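Local coordinates for Tp0751 (Treponema pallidum, PDB 5JK2), which acts as an adhesin with a non-canonical lipocalin fold, mediating adhesion to extracellular matrix components and interactions with host cells, at residues Ile79-Asp93 with Phe104-Leu118. The protein carries 1 engineered substitution. Residues are numbered along the deposited sequence; the frame is centred on the assembly and turned at random.
Sequences ITFSRASVQEIFLVD and FLTRNTAISSIRRRL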
loop_
_atom_site.group_PDB
_atom_site.type_symbol
_atom_site.label_atom_id
_atom_site.label_comp_id
_atom_site.label_asym_id
_atom_site.label_seq_id
_atom_site.Cartn_x
_atom_site.Cartn_y
_atom_site.Cartn_z
ATOM N N ILE A 79 8.034 -1.327 1.032
ATOM C CA ILE A 79 7.036 -1.271 -0.021
ATOM C C ILE A 79 7.758 -1.217 -1.353
ATOM O O ILE A 79 8.454 -0.247 -1.657
ATOM C CB ILE A 79 6.097 -0.064 0.133
ATOM C CG1 ILE A 79 5.299 -0.174 1.439
ATOM C CG2 ILE A 79 5.146 0.018 -1.059
ATOM C CD1 ILE A 79 4.537 1.081 1.814
ATOM N N THR A 80 7.596 -2.275 -2.136
ATOM C CA THR A 80 8.277 -2.392 -3.413
ATOM C C THR A 80 7.376 -1.884 -4.526
ATOM O O THR A 80 6.218 -2.283 -4.636
ATOM C CB THR A 80 8.692 -3.851 -3.706
ATOM O OG1 THR A 80 7.591 -4.566 -4.280
ATOM C CG2 THR A 80 9.151 -4.552 -2.431
ATOM N N PHE A 81 7.927 -0.990 -5.341
ATOM C CA PHE A 81 7.209 -0.393 -6.459
ATOM C C PHE A 81 7.743 -0.931 -7.773
ATOM O O PHE A 81 8.926 -0.782 -8.063
ATOM C CB PHE A 81 7.351 1.126 -6.437
ATOM C CG PHE A 81 6.863 1.765 -5.176
ATOM C CD1 PHE A 81 7.625 1.724 -4.021
ATOM C CD2 PHE A 81 5.650 2.429 -5.151
ATOM C CE1 PHE A 81 7.178 2.321 -2.860
ATOM C CE2 PHE A 81 5.198 3.029 -3.998
ATOM C CZ PHE A 81 5.963 2.976 -2.848
ATOM N N SER A 82 6.867 -1.533 -8.573
ATOM C CA SER A 82 7.281 -2.179 -9.815
ATOM C C SER A 82 6.397 -1.831 -11.007
ATOM O O SER A 82 5.175 -1.764 -10.895
ATOM C CB SER A 82 7.293 -3.701 -9.647
ATOM O OG SER A 82 8.189 -4.104 -8.628
ATOM N N ARG A 83 7.044 -1.626 -12.150
ATOM C CA ARG A 83 6.363 -1.507 -13.432
ATOM C C ARG A 83 7.358 -1.838 -14.540
ATOM O O ARG A 83 7.986 -0.942 -15.104
ATOM C CB ARG A 83 5.782 -0.107 -13.637
ATOM C CG ARG A 83 4.896 0.003 -14.878
ATOM C CD ARG A 83 4.986 1.367 -15.549
ATOM N NE ARG A 83 4.441 1.351 -16.908
ATOM C CZ ARG A 83 3.162 1.559 -17.218
ATOM N NH1 ARG A 83 2.267 1.803 -16.269
ATOM N NH2 ARG A 83 2.777 1.521 -18.487
ATOM N N ALA A 84 7.497 -3.129 -14.833
ATOM C CA ALA A 84 8.444 -3.616 -15.833
ATOM C C ALA A 84 9.884 -3.244 -15.454
ATOM O O ALA A 84 10.404 -3.724 -14.447
ATOM C CB ALA A 84 8.078 -3.072 -17.216
ATOM N N SER A 85 10.525 -2.396 -16.256
ATOM C CA SER A 85 11.893 -1.954 -15.984
ATOM C C SER A 85 11.991 -1.254 -14.638
ATOM O O SER A 85 13.014 -1.335 -13.956
ATOM C CB SER A 85 12.386 -1.014 -17.088
ATOM O OG SER A 85 11.494 0.071 -17.275
ATOM N N VAL A 86 10.926 -0.554 -14.271
ATOM C CA VAL A 86 10.858 0.103 -12.979
ATOM C C VAL A 86 10.746 -0.919 -11.859
ATOM O O VAL A 86 9.823 -1.729 -11.837
ATOM C CB VAL A 86 9.659 1.059 -12.897
ATOM C CG1 VAL A 86 9.500 1.587 -11.476
ATOM C CG2 VAL A 86 9.822 2.201 -13.881
ATOM N N GLN A 87 11.688 -0.864 -10.926
ATOM C CA GLN A 87 11.598 -1.636 -9.697
ATOM C C GLN A 87 12.380 -0.887 -8.632
ATOM O O GLN A 87 13.480 -0.400 -8.889
ATOM C CB GLN A 87 12.116 -3.072 -9.879
ATOM C CG GLN A 87 13.625 -3.217 -10.059
ATOM C CD GLN A 87 14.093 -4.670 -10.040
ATOM O OE1 GLN A 87 15.228 -4.956 -9.650
ATOM N NE2 GLN A 87 13.226 -5.588 -10.467
ATOM N N GLU A 88 11.791 -0.766 -7.449
ATOM C CA GLU A 88 12.389 0.019 -6.381
ATOM C C GLU A 88 11.677 -0.235 -5.061
ATOM O O GLU A 88 10.520 -0.650 -5.040
ATOM C CB GLU A 88 12.344 1.506 -6.730
ATOM C CG GLU A 88 10.937 2.035 -6.973
ATOM C CD GLU A 88 10.920 3.326 -7.766
ATOM O OE1 GLU A 88 11.741 3.472 -8.698
ATOM O OE2 GLU A 88 10.079 4.198 -7.460
ATOM N N ILE A 89 12.383 0.013 -3.962
ATOM C CA ILE A 89 11.861 -0.241 -2.626
ATOM C C ILE A 89 11.986 0.992 -1.751
ATOM O O ILE A 89 12.961 1.735 -1.851
ATOM C CB ILE A 89 12.604 -1.400 -1.938
ATOM C CG1 ILE A 89 12.626 -2.633 -2.846
ATOM C CG2 ILE A 89 11.955 -1.715 -0.593
ATOM C CD1 ILE A 89 13.432 -3.802 -2.307
ATOM N N PHE A 90 10.996 1.192 -0.885
ATOM C CA PHE A 90 11.033 2.273 0.091
ATOM C C PHE A 90 10.739 1.730 1.482
ATOM O O PHE A 90 9.678 1.162 1.727
ATOM C CB PHE A 90 10.026 3.374 -0.264
ATOM C CG PHE A 90 10.407 4.187 -1.465
ATOM C CD1 PHE A 90 10.382 3.635 -2.735
ATOM C CD2 PHE A 90 10.773 5.510 -1.325
ATOM C CE1 PHE A 90 10.731 4.391 -3.839
ATOM C CE2 PHE A 90 11.120 6.267 -2.418
ATOM C CZ PHE A 90 11.099 5.709 -3.678
ATOM N N LEU A 91 11.691 1.913 2.390
ATOM C CA LEU A 91 11.531 1.469 3.764
ATOM C C LEU A 91 10.531 2.357 4.486
ATOM O O LEU A 91 10.575 3.578 4.354
ATOM C CB LEU A 91 12.869 1.490 4.500
ATOM C CG LEU A 91 14.040 0.781 3.826
ATOM C CD1 LEU A 91 15.261 1.680 3.833
ATOM C CD2 LEU A 91 14.342 -0.536 4.520
ATOM N N VAL A 92 9.641 1.743 5.258
ATOM C CA VAL A 92 8.620 2.488 5.983
ATOM C C VAL A 92 9.202 3.139 7.232
ATOM O O VAL A 92 9.569 2.457 8.189
ATOM C CB VAL A 92 7.442 1.588 6.396
ATOM C CG1 VAL A 92 6.339 2.420 7.041
ATOM C CG2 VAL A 92 6.898 0.831 5.192
ATOM N N ASP A 93 9.277 4.465 7.216
ATOM C CA ASP A 93 9.762 5.216 8.364
ATOM C C ASP A 93 8.636 5.417 9.374
ATOM O O ASP A 93 8.881 5.539 10.575
ATOM C CB ASP A 93 10.332 6.562 7.915
ATOM C CG ASP A 93 11.760 6.455 7.410
ATOM O OD1 ASP A 93 12.567 5.747 8.045
ATOM O OD2 ASP A 93 12.075 7.086 6.380
ATOM N N PHE A 104 1.360 6.188 4.835
ATOM C CA PHE A 104 2.758 5.795 4.942
ATOM C C PHE A 104 3.724 6.949 4.724
ATOM O O PHE A 104 3.455 7.859 3.940
ATOM C CB PHE A 104 3.077 4.703 3.926
ATOM C CG PHE A 104 2.435 3.388 4.224
ATOM C CD1 PHE A 104 3.078 2.458 5.023
ATOM C CD2 PHE A 104 1.197 3.071 3.695
ATOM C CE1 PHE A 104 2.496 1.240 5.295
ATOM C CE2 PHE A 104 0.608 1.854 3.964
ATOM C CZ PHE A 104 1.258 0.937 4.766
ATOM N N LEU A 105 4.853 6.895 5.426
ATOM C CA LEU A 105 6.007 7.730 5.114
ATOM C C LEU A 105 7.169 6.789 4.850
ATOM O O LEU A 105 7.725 6.201 5.778
ATOM C CB LEU A 105 6.335 8.708 6.251
ATOM C CG LEU A 105 7.399 9.792 6.007
ATOM C CD1 LEU A 105 8.818 9.239 6.088
ATOM C CD2 LEU A 105 7.187 10.504 4.672
ATOM N N THR A 106 7.522 6.644 3.577
ATOM C CA THR A 106 8.528 5.679 3.163
ATOM C C THR A 106 9.773 6.385 2.640
ATOM O O THR A 106 9.724 7.568 2.321
ATOM C CB THR A 106 7.982 4.743 2.078
ATOM O OG1 THR A 106 7.963 5.426 0.819
ATOM C CG2 THR A 106 6.573 4.286 2.419
ATOM N N ARG A 107 10.879 5.653 2.547
ATOM C CA ARG A 107 12.161 6.237 2.171
ATOM C C ARG A 107 12.972 5.297 1.292
ATOM O O ARG A 107 13.164 4.128 1.627
ATOM C CB ARG A 107 12.947 6.598 3.428
ATOM C CG ARG A 107 14.425 6.892 3.208
ATOM C CD ARG A 107 15.093 7.309 4.509
ATOM N NE ARG A 107 14.645 6.499 5.642
ATOM C CZ ARG A 107 15.127 5.298 5.953
ATOM N NH1 ARG A 107 14.650 4.645 7.003
ATOM N NH2 ARG A 107 16.082 4.743 5.217
ATOM N N ASN A 108 13.455 5.823 0.169
ATOM C CA ASN A 108 14.227 5.038 -0.786
ATOM C C ASN A 108 15.401 4.333 -0.114
ATOM O O ASN A 108 16.016 4.870 0.806
ATOM C CB ASN A 108 14.715 5.937 -1.926
ATOM C CG ASN A 108 15.600 5.205 -2.914
ATOM O OD1 ASN A 108 16.824 5.333 -2.882
ATOM N ND2 ASN A 108 14.984 4.436 -3.804
ATOM N N THR A 109 15.692 3.118 -0.566
ATOM C CA THR A 109 16.737 2.299 0.045
ATOM C C THR A 109 18.135 2.853 -0.208
ATOM O O THR A 109 18.987 2.838 0.681
ATOM C CB THR A 109 16.687 0.849 -0.475
ATOM O OG1 THR A 109 16.719 0.845 -1.906
ATOM C CG2 THR A 109 15.425 0.157 -0.001
ATOM N N ALA A 110 18.368 3.334 -1.423
ATOM C CA ALA A 110 19.682 3.835 -1.804
ATOM C C ALA A 110 19.927 5.247 -1.285
ATOM O O ALA A 110 20.960 5.521 -0.673
ATOM C CB ALA A 110 19.832 3.803 -3.313
ATOM N N ILE A 111 18.967 6.134 -1.535
ATOM C CA ILE A 111 19.121 7.554 -1.232
ATOM C C ILE A 111 18.095 8.035 -0.206
ATOM O O ILE A 111 16.893 8.024 -0.459
ATOM C CB ILE A 111 18.992 8.397 -2.510
ATOM C CG1 ILE A 111 19.762 7.719 -3.649
ATOM C CG2 ILE A 111 19.500 9.813 -2.268
ATOM C CD1 ILE A 111 19.872 8.546 -4.905
ATOM N N SER A 112 18.589 8.466 0.950
ATOM C CA SER A 112 17.733 8.939 2.032
ATOM C C SER A 112 17.020 10.232 1.659
ATOM O O SER A 112 15.973 10.557 2.216
ATOM C CB SER A 112 18.558 9.153 3.303
ATOM O OG SER A 112 19.546 10.148 3.105
ATOM N N SER A 113 17.601 10.966 0.717
ATOM C CA SER A 113 17.042 12.234 0.265
ATOM C C SER A 113 15.672 12.049 -0.371
ATOM O O SER A 113 14.804 12.916 -0.271
ATOM C CB SER A 113 17.984 12.894 -0.739
ATOM O OG SER A 113 19.331 12.774 -0.324
ATOM N N ILE A 114 15.490 10.905 -1.022
ATOM C CA ILE A 114 14.275 10.625 -1.767
ATOM C C ILE A 114 13.341 9.744 -0.950
ATOM O O ILE A 114 13.703 8.643 -0.537
ATOM C CB ILE A 114 14.603 9.952 -3.109
ATOM C CG1 ILE A 114 15.434 10.901 -3.983
ATOM C CG2 ILE A 114 13.322 9.536 -3.832
ATOM C CD1 ILE A 114 16.202 10.218 -5.067
ATOM N N ARG A 115 12.131 10.246 -0.743
ATOM C CA ARG A 115 11.136 9.583 0.078
ATOM C C ARG A 115 9.812 9.588 -0.674
ATOM O O ARG A 115 9.727 10.136 -1.768
ATOM C CB ARG A 115 11.023 10.288 1.431
ATOM C CG ARG A 115 12.366 10.423 2.135
ATOM C CD ARG A 115 12.236 10.425 3.648
ATOM N NE ARG A 115 11.461 11.560 4.136
ATOM C CZ ARG A 115 11.258 11.828 5.422
ATOM N NH1 ARG A 115 10.537 12.884 5.773
ATOM N NH2 ARG A 115 11.772 11.042 6.359
ATOM N N ARG A 116 8.784 8.975 -0.097
ATOM C CA ARG A 116 7.497 8.869 -0.776
ATOM C C ARG A 116 6.342 8.715 0.211
ATOM O O ARG A 116 6.347 7.814 1.051
ATOM C CB ARG A 116 7.520 7.689 -1.749
ATOM C CG ARG A 116 6.268 7.545 -2.597
ATOM C CD ARG A 116 6.469 6.533 -3.708
ATOM N NE ARG A 116 7.352 7.046 -4.751
ATOM C CZ ARG A 116 7.906 6.300 -5.700
ATOM N NH1 ARG A 116 7.676 4.994 -5.745
ATOM N NH2 ARG A 116 8.694 6.859 -6.605
ATOM N N ARG A 117 5.357 9.603 0.101
ATOM C CA ARG A 117 4.159 9.546 0.931
ATOM C C ARG A 117 3.047 8.791 0.225
ATOM O O ARG A 117 2.829 8.971 -0.972
ATOM C CB ARG A 117 3.682 10.952 1.285
ATOM C CG ARG A 117 4.657 11.708 2.156
ATOM C CD ARG A 117 4.068 13.002 2.691
ATOM N NE ARG A 117 4.795 13.473 3.868
ATOM C CZ ARG A 117 5.995 14.048 3.832
ATOM N NH1 ARG A 117 6.576 14.439 4.958
ATOM N NH2 ARG A 117 6.619 14.229 2.674
ATOM N N LEU A 118 2.341 7.959 0.980
ATOM C CA LEU A 118 1.292 7.114 0.428
ATOM C C LEU A 118 -0.015 7.319 1.179
ATOM O O LEU A 118 -0.020 7.559 2.385
ATOM C CB LEU A 118 1.710 5.641 0.488
ATOM C CG LEU A 118 1.705 4.868 -0.834
ATOM C CD1 LEU A 118 2.728 5.448 -1.796
ATOM C CD2 LEU A 118 1.972 3.390 -0.595
#
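Strand 86-92 pairs antiparallel with strand 104-108 in the small lipocalin-type barrel, and side chains of the flanking strands 78-83 and 115-122 join them on the inner face of the same wall. Leu91 and Arg107 form the hydrogen-bonded pair, each backbone N reaching the other's O at 2.8 Å; Phe90 with Asn108 and Val92 with Thr106 flank it as non-hydrogen-bonded pairs. Inside, Arg116 links several of these side chains. Its CZ sits 4.5 Å from the centroid of the Phe81 ring, a cation-pi contact over the face, yet the guanidinium stands almost upright on that ring (planes 86° apart) while Phe90 CZ lies over the centre of the guanidinium's face. A fully extended start (CG anti to the backbone N, chi1 -175°) and a bend at chi3 carry the group up against both phenylalanine rings. There NH1 and NH2 both grip Glu88 OE2, each at 3.1 Å, and NE pairs with Glu134, so two carboxylates probably offset the charge of this buried guanidinium. Thr106 suits its tight place beside Phe90 CB: small and beta-branched, it gives its hydroxyl proton to Arg116 O, which also accepts from Thr106 N. Nearer strand 101-108's start, Ile79 CD1 rests over the Phe104 ring, 4.0 Å from its centroid. On the other face, Arg107 holds Asp93 side-on, NH1 to OD1 (2.6 Å) and NE to OD2 (2.7 Å), tying the strands where the chain turns a corner. Strand 69-73 continues the sheet beyond strand 78-83, strand 127-135 beyond strand 115-122, and Trp147 meets Phe81 edge-to-face.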